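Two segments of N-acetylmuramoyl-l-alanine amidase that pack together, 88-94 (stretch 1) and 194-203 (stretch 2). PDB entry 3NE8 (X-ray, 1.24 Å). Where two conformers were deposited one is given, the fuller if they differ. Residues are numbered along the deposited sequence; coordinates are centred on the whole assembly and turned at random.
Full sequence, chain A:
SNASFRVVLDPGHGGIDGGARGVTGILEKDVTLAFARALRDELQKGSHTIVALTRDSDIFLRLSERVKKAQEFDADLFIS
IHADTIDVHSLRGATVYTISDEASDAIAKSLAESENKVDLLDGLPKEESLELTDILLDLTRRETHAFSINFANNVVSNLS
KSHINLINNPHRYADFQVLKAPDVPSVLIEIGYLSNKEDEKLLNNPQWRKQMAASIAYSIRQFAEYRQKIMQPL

Stretch 1 (88-94) VHSLRGA
Stretch 2 194-203: LSNKEDEKLL

Stretch 1 has no regular helix or strand across the contact. It opens with a type I beta turn from Val88 to Leu91, closed by a weak backbone bond from Leu91 N to Val88 O at 3.4 Å. Arg92 is extended (phi/psi -155/162). Gly93 follows at 115/154, where a CB would jam against the carbonyl O of Arg92, so the backbone itself calls for glycine. In stretch 2, Leu194 and Ser195 lead to Asn196, the N-cap of a helix covering 197-203. The first helical bond runs from Glu200 N to Asn196 O, 3.0 Å. The CA atoms of His89 and Asn196 lie 5.2 Å apart, the nearest such approach. The contact buries 371 Å², both sides summed.

Three direct hydrogen bonds join the stretches. The CA-to-CB bond of Asn196 points toward stretch 1, with chi1 t and chi2 -88°. Its amide works in two directions: Asn196 ND2 donates to His89 O (3.0 Å, 160°), and Asn196 OD1 accepts from Asp199 N (2.9 Å), capping the helix. The turn is thus tied to the start of the helix through one side chain.

Asp199 supplies the acceptors for the other two. Its CA-to-CB bond points sideways, but with chi1 m (-84°) and chi2 12° the carboxylate comes nearer to stretch 1. Asp199 OD2 accepts from Gly93 N (2.9 Å, 170°), a nearly straight bond to the backbone. Asp199 OD1 accepts from Arg92 NE (3.0 Å, 159°), and this pair is also a salt bridge. One carboxylate therefore holds two consecutive residues.

The CA-to-CB bond of Arg92 points toward stretch 2, with chi1 p, chi2 t, chi3 m and chi4 -151°. Glu198 CB lies over one face of its guanidinium, 3.4 Å from Arg92 CZ. Asp199 OD1 and Leu202 CD1 are at the guanidinium edge, near its plane, with Leu202 CD1 3.6 Å from Arg92 NH2. Glu198 (chi1 m, chi2 m) starts toward stretch 1, but its end leads away. Leu202 is m, t.

Arg92 CB meets Asn196 CG at 3.5 Å, and Leu91 O lies 3.5 Å from Asn196 CB. His89, with chi1 p and chi2 -98°, brings CB to 3.6 Å from Ser195 O.

Two waters add bridges. Water 1 donates to Val88 O and Leu91 O, each at 2.8 Å, and accepts from Ser195 OG at 2.6 Å; Ser195 has chi1 p (39°). Water 2 donates to Asp199 OD1 at 2.8 Å and accepts a weak bond from Arg92 NH2 at 3.0 Å.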

ATOM      1  N   VAL A  88     -15.331   2.080 -27.557  1.00 32.20           N
ATOM      2  CA  VAL A  88     -14.460   1.435 -28.530  1.00 30.02           C
ATOM      3  C   VAL A  88     -14.547  -0.075 -28.344  1.00 26.97           C
ATOM      4  O   VAL A  88     -14.182  -0.598 -27.292  1.00 24.70           O
ATOM      5  CB  VAL A  88     -13.002   1.909 -28.364  1.00 31.93           C
ATOM      6  CG1 VAL A  88     -12.096   1.209 -29.361  1.00 31.79           C
ATOM      7  CG2 VAL A  88     -12.918   3.420 -28.521  1.00 36.31           C
ATOM      8  N   HIS A  89     -15.019  -0.773 -29.371  1.00 22.69           N
ATOM      9  CA  HIS A  89     -15.284  -2.210 -29.291  0.58 21.52           C
ATOM     10  C   HIS A  89     -14.013  -3.063 -29.298  1.00 23.42           C
ATOM     11  O   HIS A  89     -14.044  -4.243 -28.952  1.00 24.55           O
ATOM     12  CB  HIS A  89     -16.198  -2.649 -30.439  0.58 23.85           C
ATOM     13  CG  HIS A  89     -15.511  -2.714 -31.769  0.58 27.54           C
ATOM     14  ND1 HIS A  89     -15.583  -1.696 -32.695  0.58 32.42           N
ATOM     15  CD2 HIS A  89     -14.731  -3.672 -32.323  0.58 27.00           C
ATOM     16  CE1 HIS A  89     -14.878  -2.024 -33.763  0.58 30.26           C
ATOM     17  NE2 HIS A  89     -14.350  -3.218 -33.563  0.58 28.37           N
ATOM     18  N   SER A  90     -12.896  -2.468 -29.708  1.00 22.93           N
ATOM     19  CA  SER A  90     -11.632  -3.200 -29.788  1.00 26.17           C
ATOM     20  C   SER A  90     -10.947  -3.292 -28.425  1.00 25.09           C
ATOM     21  O   SER A  90     -10.010  -4.073 -28.238  1.00 28.41           O
ATOM     22  CB  SER A  90     -10.693  -2.535 -30.799  1.00 30.40           C
ATOM     23  OG  SER A  90     -10.442  -1.188 -30.438  1.00 35.72           O
ATOM     24  N   LEU A  91     -11.412  -2.474 -27.486  1.00 21.04           N
ATOM     25  CA  LEU A  91     -10.882  -2.455 -26.129  1.00 21.38           C
ATOM     26  C   LEU A  91     -11.359  -3.671 -25.343  1.00 17.79           C
ATOM     27  O   LEU A  91     -12.548  -4.013 -25.342  1.00 18.54           O
ATOM     28  CB  LEU A  91     -11.304  -1.170 -25.413  1.00 29.89           C
ATOM     29  CG  LEU A  91     -10.454   0.084 -25.641  1.00 41.95           C
ATOM     30  CD1 LEU A  91     -11.283   1.345 -25.491  1.00 43.20           C
ATOM     31  CD2 LEU A  91      -9.298   0.105 -24.670  1.00 44.97           C
ATOM     32  N   ARG A  92     -10.430  -4.335 -24.673  1.00 16.53           N
ATOM     33  CA  ARG A  92     -10.781  -5.526 -23.920  1.00 15.60           C
ATOM     34  C   ARG A  92      -9.792  -5.746 -22.795  1.00 14.18           C
ATOM     35  O   ARG A  92      -8.688  -5.179 -22.791  1.00 16.35           O
ATOM     36  CB  ARG A  92     -10.810  -6.752 -24.832  1.00 20.44           C
ATOM     37  CG  ARG A  92      -9.484  -7.047 -25.502  1.00 21.10           C
ATOM     38  CD  ARG A  92      -9.541  -8.346 -26.287  1.00 26.92           C
ATOM     39  NE  ARG A  92      -9.759  -9.490 -25.408  1.00 28.20           N
ATOM     40  CZ  ARG A  92      -9.324 -10.720 -25.659  1.00 34.31           C
ATOM     41  NH1 ARG A  92      -8.643 -10.974 -26.769  1.00 33.08           N
ATOM     42  NH2 ARG A  92      -9.570 -11.697 -24.796  1.00 38.72           N
ATOM     43  N   GLY A  93     -10.192  -6.566 -21.831  1.00 14.33           N
ATOM     44  CA  GLY A  93      -9.321  -6.941 -20.735  1.00 13.86           C
ATOM     45  C   GLY A  93      -9.798  -6.437 -19.389  1.00 13.96           C
ATOM     46  O   GLY A  93     -10.513  -5.437 -19.286  1.00 15.38           O
ATOM     47  N   ALA A  94      -9.401  -7.141 -18.338  1.00 12.15           N
ATOM     48  CA  ALA A  94      -9.757  -6.740 -16.984  1.00 12.35           C
ATOM     49  C   ALA A  94      -9.230  -5.338 -16.685  1.00 11.69           C
ATOM     50  O   ALA A  94      -8.136  -4.967 -17.122  1.00 12.94           O
ATOM     51  CB  ALA A  94      -9.226  -7.749 -15.975  1.00 14.07           C
ATOM     52  N   LEU A 194     -18.365  -6.437 -22.397  1.00 11.55           N
ATOM     53  CA  LEU A 194     -19.301  -7.140 -23.265  1.00 13.20           C
ATOM     54  C   LEU A 194     -19.401  -6.533 -24.668  1.00 14.18           C
ATOM     55  O   LEU A 194     -20.003  -7.130 -25.560  1.00 15.12           O
ATOM     56  CB  LEU A 194     -20.677  -7.239 -22.603  1.00 13.88           C
ATOM     57  CG  LEU A 194     -20.781  -8.389 -21.599  1.00 13.04           C
ATOM     58  CD1 LEU A 194     -22.078  -8.337 -20.812  1.00 13.47           C
ATOM     59  CD2 LEU A 194     -20.660  -9.732 -22.309  1.00 16.21           C
ATOM     60  N   SER A 195     -18.803  -5.359 -24.868  1.00 15.57           N
ATOM     61  CA  SER A 195     -18.718  -4.746 -26.192  1.00 15.27           C
ATOM     62  C   SER A 195     -17.668  -5.421 -27.068  1.00 16.07           C
ATOM     63  O   SER A 195     -17.626  -5.190 -28.275  1.00 18.35           O
ATOM     64  CB  SER A 195     -18.428  -3.245 -26.078  1.00 15.72           C
ATOM     65  OG  SER A 195     -17.500  -2.977 -25.037  1.00 15.68           O
ATOM     66  N   ASN A 196     -16.815  -6.239 -26.462  1.00 14.81           N
ATOM     67  CA  ASN A 196     -15.771  -6.949 -27.194  1.00 14.76           C
ATOM     68  C   ASN A 196     -16.080  -8.439 -27.274  1.00 14.08           C
ATOM     69  O   ASN A 196     -16.374  -9.075 -26.262  1.00 14.88           O
ATOM     70  CB  ASN A 196     -14.418  -6.736 -26.516  1.00 16.54           C
ATOM     71  CG  ASN A 196     -13.308  -7.474 -27.216  1.00 16.36           C
ATOM     72  OD1 ASN A 196     -13.040  -8.640 -26.926  1.00 17.47           O
ATOM     73  ND2 ASN A 196     -12.666  -6.804 -28.172  1.00 16.50           N
ATOM     74  N   LYS A 197     -16.016  -8.991 -28.482  1.00 16.64           N
ATOM     75  CA  LYS A 197     -16.454 -10.363 -28.724  1.00 18.35           C
ATOM     76  C   LYS A 197     -15.592 -11.399 -28.030  1.00 16.88           C
ATOM     77  O   LYS A 197     -16.094 -12.441 -27.607  1.00 17.36           O
ATOM     78  CB  LYS A 197     -16.475 -10.652 -30.224  1.00 20.76           C
ATOM     79  CG  LYS A 197     -17.410  -9.755 -30.985  1.00 22.59           C
ATOM     80  CD  LYS A 197     -18.842 -10.209 -30.809  1.00 22.61           C
ATOM     81  CE  LYS A 197     -19.813  -9.214 -31.409  1.00 27.55           C
ATOM     82  NZ  LYS A 197     -19.895  -7.988 -30.566  1.00 27.23           N
ATOM     83  N   GLU A 198     -14.294 -11.128 -27.933  1.00 16.55           N
ATOM     84  CA  GLU A 198     -13.387 -12.043 -27.261  1.00 16.88           C
ATOM     85  C   GLU A 198     -13.627 -12.036 -25.754  1.00 15.53           C
ATOM     86  O   GLU A 198     -13.650 -13.091 -25.115  1.00 16.82           O
ATOM     87  CB  GLU A 198     -11.931 -11.711 -27.593  1.00 18.07           C
ATOM     88  CG  GLU A 198     -11.570 -11.956 -29.049  1.00 28.20           C
ATOM     89  CD  GLU A 198     -11.804 -13.394 -29.466  1.00 38.32           C
ATOM     90  OE1 GLU A 198     -11.527 -14.310 -28.660  1.00 39.18           O
ATOM     91  OE2 GLU A 198     -12.260 -13.608 -30.608  1.00 41.70           O
ATOM     92  N   ASP A 199     -13.807 -10.852 -25.173  1.00 15.92           N
ATOM     93  CA  ASP A 199     -14.151 -10.787 -23.755  1.00 13.84           C
ATOM     94  C   ASP A 199     -15.468 -11.510 -23.475  1.00 12.96           C
ATOM     95  O   ASP A 199     -15.600 -12.176 -22.449  1.00 14.32           O
ATOM     96  CB  ASP A 199     -14.220  -9.341 -23.250  1.00 13.97           C
ATOM     97  CG  ASP A 199     -12.858  -8.786 -22.865  1.00 13.96           C
ATOM     98  OD1 ASP A 199     -11.825  -9.422 -23.186  1.00 18.11           O
ATOM     99  OD2 ASP A 199     -12.813  -7.705 -22.249  1.00 13.89           O
ATOM    100  N   GLU A 200     -16.448 -11.375 -24.363  1.00 13.42           N
ATOM    101  CA  GLU A 200     -17.713 -12.066 -24.163  1.00 13.14           C
ATOM    102  C   GLU A 200     -17.491 -13.575 -24.027  1.00 15.59           C
ATOM    103  O   GLU A 200     -18.122 -14.224 -23.190  1.00 14.94           O
ATOM    104  CB  GLU A 200     -18.707 -11.750 -25.282  1.00 13.98           C
ATOM    105  CG  GLU A 200     -20.062 -12.416 -25.061  1.00 14.36           C
ATOM    106  CD  GLU A 200     -21.104 -11.998 -26.066  1.00 15.11           C
ATOM    107  OE1 GLU A 200     -20.867 -11.045 -26.830  1.00 19.16           O
ATOM    108  OE2 GLU A 200     -22.182 -12.629 -26.087  1.00 16.63           O
ATOM    109  N   LYS A 201     -16.587 -14.134 -24.830  1.00 15.97           N
ATOM    110  CA  LYS A 201     -16.296 -15.570 -24.750  1.00 17.32           C
ATOM    111  C   LYS A 201     -15.661 -15.969 -23.418  1.00 16.68           C
ATOM    112  O   LYS A 201     -15.958 -17.040 -22.886  1.00 20.26           O
ATOM    113  CB  LYS A 201     -15.420 -16.028 -25.920  1.00 20.50           C
ATOM    114  CG  LYS A 201     -16.162 -16.125 -27.239  1.00 24.63           C
ATOM    115  CD  LYS A 201     -15.252 -16.629 -28.353  1.00 32.58           C
ATOM    116  CE  LYS A 201     -16.033 -16.861 -29.635  1.00 43.40           C
ATOM    117  NZ  LYS A 201     -15.184 -17.425 -30.726  1.00 50.97           N
ATOM    118  N   LEU A 202     -14.798 -15.118 -22.872  1.00 15.95           N
ATOM    119  CA  LEU A 202     -14.247 -15.360 -21.542  1.00 16.48           C
ATOM    120  C   LEU A 202     -15.324 -15.237 -20.481  1.00 16.66           C
ATOM    121  O   LEU A 202     -15.437 -16.075 -19.582  1.00 16.05           O
ATOM    122  CB  LEU A 202     -13.139 -14.354 -21.231  1.00 16.70           C
ATOM    123  CG  LEU A 202     -11.923 -14.390 -22.154  1.00 18.23           C
ATOM    124  CD1 LEU A 202     -10.957 -13.273 -21.812  1.00 17.53           C
ATOM    125  CD2 LEU A 202     -11.224 -15.745 -22.072  1.00 21.50           C
ATOM    126  N   LEU A 203     -16.124 -14.184 -20.593  1.00 14.63           N
ATOM    127  CA  LEU A 203     -17.143 -13.861 -19.594  0.51 15.87           C
ATOM    128  C   LEU A 203     -18.177 -14.965 -19.425  1.00 14.85           C
ATOM    129  O   LEU A 203     -18.756 -15.127 -18.345  1.00 16.58           O
ATOM    130  CB  LEU A 203     -17.847 -12.551 -19.960  0.51 15.48           C
ATOM    131  CG  LEU A 203     -17.006 -11.281 -19.827  0.51 17.78           C
ATOM    132  CD1 LEU A 203     -17.687 -10.106 -20.509  0.51 19.60           C
ATOM    133  CD2 LEU A 203     -16.727 -10.980 -18.366  0.51 17.40           C
TER
HETATM  134  O   HOH W   1     -15.006  -2.882 -25.894  1.00 18.79           O
HETATM  135  O   HOH W   2      -9.351 -10.176 -22.243  1.00 17.40           O